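Local coordinates for protein tyrosinase (Burkholderia thailandensis, PDB 5ZRD) that hydroxylates monophenols to catechols at a pair of copper ions and probably oxidises these further to quinones, at residues G290-G295 with K502-F507; F441-Y446 with K464-R469. All coordinates share one frame; numbering follows the deposited sequence.

Contact 1: G290-G295 with K502-F507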
loop_
_atom_site.group_PDB
_atom_site.type_symbol
_atom_site.label_atom_id
_atom_site.label_comp_id
_atom_site.label_asym_id
_atom_site.label_seq_id
_atom_site.Cartn_x
_atom_site.Cartn_y
_atom_site.Cartn_z
ATOM N N GLY A 290 35.897 -12.750 23.134
ATOM C CA GLY A 290 36.149 -14.019 22.467
ATOM C C GLY A 290 37.570 -14.064 21.948
ATOM O O GLY A 290 38.466 -13.433 22.523
ATOM N N GLY A 291 37.782 -14.786 20.857
ATOM C CA GLY A 291 39.122 -14.890 20.303
ATOM C C GLY A 291 39.128 -15.170 18.808
ATOM O O GLY A 291 38.424 -14.514 17.993
ATOM N N ASP A 292 39.896 -16.218 18.500
ATOM C CA ASP A 292 40.532 -16.490 17.213
ATOM C C ASP A 292 39.705 -17.392 16.239
ATOM O O ASP A 292 40.113 -17.651 15.089
ATOM C CB ASP A 292 41.864 -17.151 17.570
ATOM C CG ASP A 292 42.794 -17.208 16.432
ATOM O OD1 ASP A 292 42.450 -16.709 15.344
ATOM O OD2 ASP A 292 43.880 -17.764 16.626
ATOM N N GLU A 293 38.544 -17.840 16.727
ATOM C CA GLU A 293 37.627 -18.771 16.026
ATOM C C GLU A 293 37.227 -18.215 14.650
ATOM O O GLU A 293 37.466 -17.043 14.329
ATOM C CB GLU A 293 36.373 -19.083 16.860
ATOM C CG GLU A 293 36.122 -18.179 18.064
ATOM C CD GLU A 293 36.780 -18.615 19.369
ATOM O OE1 GLU A 293 36.645 -19.791 19.732
ATOM O OE2 GLU A 293 37.426 -17.771 20.026
ATOM N N ILE A 294 36.626 -19.083 13.836
ATOM C CA ILE A 294 36.224 -18.735 12.457
ATOM C C ILE A 294 34.958 -17.864 12.536
ATOM O O ILE A 294 34.817 -16.876 11.812
ATOM C CB ILE A 294 36.059 -20.014 11.592
ATOM C CG1 ILE A 294 37.413 -20.673 11.277
ATOM C CG2 ILE A 294 35.244 -19.750 10.326
ATOM C CD1 ILE A 294 38.255 -19.966 10.225
ATOM N N GLY A 295 34.065 -18.229 13.447
ATOM C CA GLY A 295 32.809 -17.525 13.684
ATOM C C GLY A 295 32.143 -18.027 14.956
ATOM O O GLY A 295 32.549 -19.056 15.493
ATOM N N LYS A 502 47.580 -13.471 4.348
ATOM C CA LYS A 502 46.256 -13.964 3.982
ATOM C C LYS A 502 45.296 -13.441 5.048
ATOM O O LYS A 502 45.510 -13.652 6.239
ATOM C CB LYS A 502 46.245 -15.488 3.839
ATOM C CG LYS A 502 47.059 -16.028 2.657
ATOM C CD LYS A 502 47.897 -17.279 2.987
ATOM C CE LYS A 502 49.223 -16.985 3.675
ATOM N NZ LYS A 502 49.374 -17.719 4.961
ATOM N N PHE A 503 44.332 -12.651 4.595
ATOM C CA PHE A 503 43.429 -11.960 5.490
ATOM C C PHE A 503 42.141 -12.772 5.658
ATOM O O PHE A 503 41.695 -13.430 4.744
ATOM C CB PHE A 503 43.107 -10.550 4.981
ATOM C CG PHE A 503 44.304 -9.661 4.831
ATOM C CD1 PHE A 503 44.982 -9.205 5.950
ATOM C CD2 PHE A 503 44.740 -9.277 3.572
ATOM C CE1 PHE A 503 46.086 -8.391 5.809
ATOM C CE2 PHE A 503 45.848 -8.463 3.430
ATOM C CZ PHE A 503 46.517 -8.017 4.550
ATOM N N ARG A 504 41.526 -12.644 6.830
ATOM C CA ARG A 504 40.185 -13.166 7.044
ATOM C C ARG A 504 39.461 -12.276 8.064
ATOM O O ARG A 504 40.093 -11.591 8.863
ATOM C CB ARG A 504 40.271 -14.620 7.531
ATOM C CG ARG A 504 40.865 -14.729 8.923
ATOM C CD ARG A 504 41.222 -16.152 9.307
ATOM N NE ARG A 504 40.291 -16.630 10.300
ATOM C CZ ARG A 504 40.484 -16.550 11.609
ATOM N NH1 ARG A 504 39.466 -16.749 12.433
ATOM N NH2 ARG A 504 41.684 -16.263 12.080
ATOM N N VAL A 505 38.132 -12.333 8.057
ATOM C CA VAL A 505 37.336 -11.686 9.084
ATOM C C VAL A 505 36.504 -12.769 9.775
ATOM O O VAL A 505 35.919 -13.569 9.123
ATOM C CB VAL A 505 36.414 -10.594 8.510
ATOM C CG1 VAL A 505 37.190 -9.430 7.944
ATOM C CG2 VAL A 505 35.467 -11.152 7.464
ATOM N N GLU A 506 36.464 -12.739 11.087
ATOM C CA GLU A 506 35.581 -13.551 11.918
ATOM C C GLU A 506 34.364 -12.673 12.240
ATOM O O GLU A 506 34.526 -11.573 12.785
ATOM C CB GLU A 506 36.350 -13.979 13.178
ATOM C CG GLU A 506 35.522 -14.593 14.302
ATOM C CD GLU A 506 36.173 -14.662 15.687
ATOM O OE1 GLU A 506 37.277 -14.076 15.865
ATOM O OE2 GLU A 506 35.560 -15.285 16.608
ATOM N N PHE A 507 33.171 -13.120 11.854
ATOM C CA PHE A 507 31.931 -12.496 12.306
ATOM C C PHE A 507 31.450 -13.133 13.608
ATOM O O PHE A 507 31.453 -14.360 13.758
ATOM C CB PHE A 507 30.839 -12.626 11.256
ATOM C CG PHE A 507 31.089 -11.787 10.042
ATOM C CD1 PHE A 507 31.800 -12.293 8.976
ATOM C CD2 PHE A 507 30.629 -10.482 9.983
ATOM C CE1 PHE A 507 32.028 -11.505 7.859
ATOM C CE2 PHE A 507 30.852 -9.698 8.862
ATOM C CZ PHE A 507 31.550 -10.213 7.801
#

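Contact 2: F441-Y446 with K464-R469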
loop_
_atom_site.group_PDB
_atom_site.type_symbol
_atom_site.label_atom_id
_atom_site.label_comp_id
_atom_site.label_asym_id
_atom_site.label_seq_id
_atom_site.Cartn_x
_atom_site.Cartn_y
_atom_site.Cartn_z
ATOM N N PHE A 441 26.376 -7.195 15.553
ATOM C CA PHE A 441 27.443 -8.128 15.148
ATOM C C PHE A 441 28.818 -7.458 15.207
ATOM O O PHE A 441 28.950 -6.244 15.224
ATOM C CB PHE A 441 27.170 -8.776 13.786
ATOM C CG PHE A 441 27.179 -7.891 12.576
ATOM C CD1 PHE A 441 26.049 -7.196 12.197
ATOM C CD2 PHE A 441 28.294 -7.799 11.769
ATOM C CE1 PHE A 441 26.054 -6.371 11.076
ATOM C CE2 PHE A 441 28.304 -6.979 10.646
ATOM C CZ PHE A 441 27.179 -6.278 10.291
ATOM N N ILE A 442 29.841 -8.307 15.317
ATOM C CA ILE A 442 31.212 -7.877 15.411
ATOM C C ILE A 442 31.988 -8.486 14.246
ATOM O O ILE A 442 31.745 -9.625 13.882
ATOM C CB ILE A 442 31.850 -8.283 16.743
ATOM C CG1 ILE A 442 31.000 -7.857 17.946
ATOM C CG2 ILE A 442 33.269 -7.734 16.804
ATOM C CD1 ILE A 442 31.411 -8.512 19.245
ATOM N N MET A 443 32.865 -7.667 13.647
ATOM C CA MET A 443 33.840 -8.100 12.664
ATOM C C MET A 443 35.210 -8.042 13.346
ATOM O O MET A 443 35.527 -7.028 13.954
ATOM C CB MET A 443 33.839 -7.197 11.429
ATOM C CG MET A 443 32.556 -7.228 10.689
ATOM S SD MET A 443 32.484 -6.067 9.298
ATOM C CE MET A 443 33.913 -6.615 8.366
ATOM N N LYS A 444 35.959 -9.145 13.299
ATOM C CA LYS A 444 37.311 -9.243 13.856
ATOM C C LYS A 444 38.247 -9.594 12.701
ATOM O O LYS A 444 37.942 -10.496 11.936
ATOM C CB LYS A 444 37.359 -10.307 14.954
ATOM C CG LYS A 444 36.819 -9.866 16.304
ATOM C CD LYS A 444 37.006 -10.904 17.367
ATOM C CE LYS A 444 38.157 -10.588 18.295
ATOM N NZ LYS A 444 38.287 -11.600 19.369
ATOM N N ALA A 445 39.306 -8.826 12.488
ATOM C CA ALA A 445 40.139 -9.032 11.299
ATOM C C ALA A 445 41.473 -9.652 11.716
ATOM O O ALA A 445 42.027 -9.289 12.747
ATOM C CB ALA A 445 40.327 -7.737 10.548
ATOM N N TYR A 446 41.955 -10.589 10.900
ATOM C CA TYR A 446 43.219 -11.285 11.120
ATOM C C TYR A 446 44.053 -11.319 9.833
ATOM O O TYR A 446 43.544 -11.377 8.706
ATOM C CB TYR A 446 42.976 -12.722 11.592
ATOM C CG TYR A 446 42.239 -12.806 12.894
ATOM C CD1 TYR A 446 42.906 -12.782 14.103
ATOM C CD2 TYR A 446 40.858 -12.836 12.925
ATOM C CE1 TYR A 446 42.225 -12.836 15.315
ATOM C CE2 TYR A 446 40.160 -12.885 14.123
ATOM C CZ TYR A 446 40.842 -12.884 15.325
ATOM O OH TYR A 446 40.152 -12.921 16.504
ATOM N N LYS A 464 35.456 -4.402 14.950
ATOM C CA LYS A 464 34.475 -3.401 14.635
ATOM C C LYS A 464 33.123 -3.930 15.109
ATOM O O LYS A 464 32.701 -4.997 14.700
ATOM C CB LYS A 464 34.423 -3.118 13.135
ATOM C CG LYS A 464 33.396 -2.080 12.669
ATOM C CD LYS A 464 33.375 -2.019 11.151
ATOM C CE LYS A 464 32.323 -1.107 10.555
ATOM N NZ LYS A 464 32.816 0.284 10.536
ATOM N N SER A 465 32.472 -3.123 15.939
ATOM C CA SER A 465 31.195 -3.405 16.525
ATOM C C SER A 465 30.094 -2.677 15.745
ATOM O O SER A 465 30.072 -1.461 15.694
ATOM C CB SER A 465 31.198 -2.987 17.974
ATOM O OG SER A 465 31.978 -3.868 18.793
ATOM N N ILE A 466 29.170 -3.423 15.176
ATOM C CA ILE A 466 27.967 -2.848 14.560
ATOM C C ILE A 466 26.793 -3.044 15.535
ATOM O O ILE A 466 26.184 -4.141 15.660
ATOM C CB ILE A 466 27.684 -3.471 13.180
ATOM C CG1 ILE A 466 28.843 -3.315 12.187
ATOM C CG2 ILE A 466 26.429 -2.851 12.579
ATOM C CD1 ILE A 466 29.996 -4.250 12.418
ATOM N N LEU A 467 26.515 -1.996 16.278
ATOM C CA LEU A 467 25.341 -1.966 17.140
ATOM C C LEU A 467 24.137 -1.771 16.250
ATOM O O LEU A 467 24.064 -0.764 15.555
ATOM C CB LEU A 467 25.438 -0.789 18.100
ATOM C CG LEU A 467 24.268 -0.576 19.045
ATOM C CD1 LEU A 467 24.087 -1.775 19.962
ATOM C CD2 LEU A 467 24.490 0.686 19.866
ATOM N N SER A 468 23.267 -2.756 16.230
ATOM C CA SER A 468 22.146 -2.672 15.335
ATOM C C SER A 468 20.861 -2.936 16.131
ATOM O O SER A 468 20.752 -2.530 17.291
ATOM C CB SER A 468 22.346 -3.591 14.168
ATOM O OG SER A 468 21.285 -3.439 13.227
ATOM N N ARG A 469 19.925 -3.658 15.548
ATOM C CA ARG A 469 18.563 -3.710 16.054
ATOM C C ARG A 469 17.981 -5.094 15.739
ATOM O O ARG A 469 18.408 -5.725 14.750
ATOM C CB ARG A 469 17.767 -2.621 15.334
ATOM C CG ARG A 469 17.828 -2.790 13.822
ATOM C CD ARG A 469 16.858 -1.932 13.045
ATOM N NE ARG A 469 15.536 -2.415 13.369
ATOM C CZ ARG A 469 14.409 -1.849 12.972
ATOM N NH1 ARG A 469 13.253 -2.392 13.327
ATOM N NH2 ARG A 469 14.457 -0.763 12.218
#

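Contact 1: G290-G295 with K502-F507
The loop 290-295 comes off helix 274-285 and passes over strand 502-507, meeting its backbone only at the far end, where the CA atoms of Gly-295 and Glu-506 are 5.2 Å apart. Two CA-H...O contacts mark the approach: Glu-506 CA lies 3.4 Å from Ile-294 O, and Gly-295 CA faces Phe-507 O. From the strand, the side chains of Arg-504 and Glu-506 point toward the loop. Arg-504 leaves in the crowded position, with CG between backbone N and carbonyl carbon (chi1 68°), and bends at chi3, bringing the guanidinium edge to the loop. NH1 donates to Asp-292 O at 2.9 Å, from above the carbonyl plane. NH2 makes a salt bridge with Asp-292 OD1 at 3.4 Å, its hydrogen bond weak and the carboxylate and guanidinium planes 41° apart; its stronger partner is Glu-458. Ile-294 CD1 lies 3.9 Å from Arg-504 NE, the two side chains crossing. Here the loop enters the parallel edge strand 295-297 of a mixed sheet, next to strand 502-509. Glu-506, CG anti to the backbone N (chi1 168°) and extended beyond it, slides alongside Glu-293, whose CG is 3.3 Å from Glu-506 OE2. The OE2 atoms of Glu-293 and Glu-506 stay 4.6 Å apart. Glu-506 OE1 comes within 2.5 Å of Gly-291 O, so close that the acid probably carries a proton, which would fit the low-pH crystal. Tyr-446 OH hydrogen-bonds to both of these oxygens, and Lys-444 NZ also binds Gly-291 O.

Contact 2: F441-Y446 with K464-R469
Ile-466 loses the most surface here, followed by Phe-441 and Lys-464, and the first two form one apolar unit. Phe-441 holds its CG in the crowded position between backbone N and carbonyl carbon (chi1 66°), which lays one ring face against Ile-466. The Ile-466 CB sits over that face in a CH-pi contact, 4.0 Å from the ring centroid and 15° off the normal. Its branches spread across the ring, CD1 reaching Phe-441 CE2 at 3.7 Å and CG2 reaching CE1 at 3.8 Å. Met-443, on the same face of the sheet, brings its CG to 4.3 Å from Ile-466 CD1. Beneath these groups, Phe-441 and Ile-466 are an antiparallel hydrogen-bonded pair, Ile-466 N binding Phe-441 O at 2.8 Å almost along the C=O axis. Lys-464 forms the next hydrogen-bonded pair with Met-443, its O accepting from Met-443 N at 2.9 Å; its own chain turns only at chi4, and NZ hydrogen-bonds to a citric acid molecule probably from the crystallisation liquor. Between them, Ile-442 and Ser-465 form a non-hydrogen-bonded pair, both side chains on the other face, and Ser-465 OG hydrogen-bonds to Asp-279 OD1. The strands belong to the beta hairpin 441-450 and 456-466; helix 274-285 covers the Ile-442 and Ser-465 face through Leu-282, and strand 502-509 flanks strand 441-450 on its other edge.

In the fold
Contacts 1 and 2 meet along strand 441-450, their centres 11 Å apart. Probable hydrogen bonds from Glu-506 N to Lys-444 O (2.8 Å) and from Tyr-446 N to Arg-504 O (2.9 Å) link the two strands, and Phe-507 CE2 packs on Met-443 CG at 3.5 Å. Tyr-446 OH, 2.8 Å from Gly-291 O, carries the connection on to the loop. Contact 1 lies at the surface, away from the coppers. Contact 2 is buried and reaches the catalytic centre: just past its strand, Leu-467 touches the oxygen atom of the dicopper pocket, and the Ser-465 side chain is about 8 Å from those of the copper ligands His-277 and His-281 and about 11 Å from a copper ion.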